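Local coordinates for cellulose hydrolase (Bacillus licheniformis, PDB 4YZT), which hydrolyses internal beta-1,4-glucosidic bonds of cellulose as a family 5 endoglucanase, here holding cellotetraose in its sugar-binding cleft, at residues E177-N180 with I181-T185. Sequence-based numbering, arbitrary orientation.
Sequences EMLN and IIRST
L179 and R183 meet one turn apart on helix 168-184. L179 CD1 lies over one face of the R183 guanidinium, offset toward its rim and 3.8 Å from R183 NE. With chi1 at 178° L179 CG lies opposite the backbone N, which brings CD1 forward to the arginine. The R183 chain bends at chi2 (-59°), and its CG passes 3.2 Å from L179 O. R183 N donates to L179 O at 2.8 Å. M178 and I181 run side by side, with M178 CE 4.1 Å from I181 CD1. N180 O takes two donors of S184, from opposite faces of its plane. S184 N reaches N180 O at 2.8 Å and S184 OG reaches N180 O at 3.0 Å, with the hydroxyl above the carbonyl plane. T185 OG1 turns back to I182 O at 2.6 Å, in the carbonyl plane. Further out, R183 NE forms a salt bridge with D215, and R183 NH1 bonds N189 O and R192 O. Replacing this arginine with an alanine is likely to leave D215 without this salt bridge, both carbonyls without this donor and L179 CD1 without its flat neighbour. M178 packs on L134 and L137 of helix 130-147, while L179 and R183 touch V194. The i to i+4 bonding is that of an alpha-helix, here the C-terminal part of the helix in a beta-alpha-beta unit of the family 5 TIM barrel.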
loop_
_atom_site.group_PDB
_atom_site.type_symbol
_atom_site.label_atom_id
_atom_site.label_comp_id
_atom_site.label_asym_id
_atom_site.label_seq_id
_atom_site.Cartn_x
_atom_site.Cartn_y
_atom_site.Cartn_z
ATOM N N GLU A 177 -0.181 30.908 -1.738
ATOM C CA GLU A 177 -0.042 31.674 -0.509
ATOM C C GLU A 177 0.881 30.987 0.482
ATOM O O GLU A 177 1.704 31.644 1.122
ATOM C CB GLU A 177 -1.406 31.917 0.130
ATOM C CG GLU A 177 -2.284 32.862 -0.670
ATOM C CD GLU A 177 -1.762 34.279 -0.654
ATOM O OE1 GLU A 177 -1.670 34.858 0.451
ATOM O OE2 GLU A 177 -1.438 34.813 -1.740
ATOM N N MET A 178 0.755 29.672 0.602
ATOM C CA MET A 178 1.624 28.917 1.496
ATOM C C MET A 178 3.051 28.904 0.963
ATOM O O MET A 178 4.002 29.041 1.729
ATOM C CB MET A 178 1.108 27.484 1.691
ATOM C CG MET A 178 -0.267 27.420 2.371
ATOM S SD MET A 178 -0.353 28.388 3.894
ATOM C CE MET A 178 -1.478 29.682 3.416
ATOM N N LEU A 179 3.208 28.751 -0.348
ATOM C CA LEU A 179 4.541 28.809 -0.946
ATOM C C LEU A 179 5.197 30.183 -0.711
ATOM O O LEU A 179 6.382 30.261 -0.382
ATOM C CB LEU A 179 4.478 28.492 -2.438
ATOM C CG LEU A 179 5.811 28.578 -3.182
ATOM C CD1 LEU A 179 6.754 27.468 -2.727
ATOM C CD2 LEU A 179 5.594 28.526 -4.683
ATOM N N ASN A 180 4.424 31.261 -0.852
ATOM C CA ASN A 180 4.947 32.615 -0.626
ATOM C C ASN A 180 5.398 32.805 0.817
ATOM O O ASN A 180 6.441 33.405 1.091
ATOM C CB ASN A 180 3.906 33.684 -0.989
ATOM C CG ASN A 180 3.759 33.868 -2.497
ATOM O OD1 ASN A 180 4.598 33.407 -3.270
ATOM N ND2 ASN A 180 2.691 34.543 -2.915
ATOM N N ILE A 181 4.615 32.274 1.743
ATOM C CA ILE A 181 5.005 32.298 3.147
ATOM C C ILE A 181 6.334 31.563 3.373
ATOM O O ILE A 181 7.230 32.077 4.040
ATOM C CB ILE A 181 3.898 31.690 4.020
ATOM C CG1 ILE A 181 2.797 32.732 4.242
ATOM C CG2 ILE A 181 4.459 31.180 5.349
ATOM C CD1 ILE A 181 1.507 32.138 4.672
ATOM N N ILE A 182 6.464 30.376 2.795
ATOM C CA ILE A 182 7.704 29.607 2.916
ATOM C C ILE A 182 8.893 30.377 2.314
ATOM O O ILE A 182 9.936 30.546 2.956
ATOM C CB ILE A 182 7.555 28.227 2.243
ATOM C CG1 ILE A 182 6.624 27.357 3.089
ATOM C CG2 ILE A 182 8.916 27.558 2.096
ATOM C CD1 ILE A 182 6.113 26.070 2.422
ATOM N N ARG A 183 8.729 30.858 1.086
ATOM C CA ARG A 183 9.790 31.620 0.433
ATOM C C ARG A 183 10.172 32.857 1.240
ATOM O O ARG A 183 11.349 33.186 1.370
ATOM C CB ARG A 183 9.369 32.026 -0.978
ATOM C CG ARG A 183 9.181 30.838 -1.918
ATOM C CD ARG A 183 10.462 30.015 -2.046
ATOM N NE ARG A 183 10.281 28.927 -3.005
ATOM C CZ ARG A 183 10.646 27.662 -2.801
ATOM N NH1 ARG A 183 11.245 27.302 -1.662
ATOM N NH2 ARG A 183 10.411 26.759 -3.745
ATOM N N SER A 184 9.176 33.527 1.805
ATOM C CA SER A 184 9.429 34.766 2.535
ATOM C C SER A 184 10.281 34.587 3.796
ATOM O O SER A 184 10.919 35.532 4.237
ATOM C CB SER A 184 8.109 35.442 2.903
ATOM O OG SER A 184 7.568 36.099 1.769
ATOM N N THR A 185 10.311 33.392 4.372
ATOM C CA THR A 185 11.158 33.186 5.540
ATOM C C THR A 185 12.642 33.248 5.164
ATOM O O THR A 185 13.498 33.436 6.027
ATOM C CB THR A 185 10.858 31.847 6.253
ATOM O OG1 THR A 185 11.052 30.752 5.346
ATOM C CG2 THR A 185 9.427 31.839 6.773
#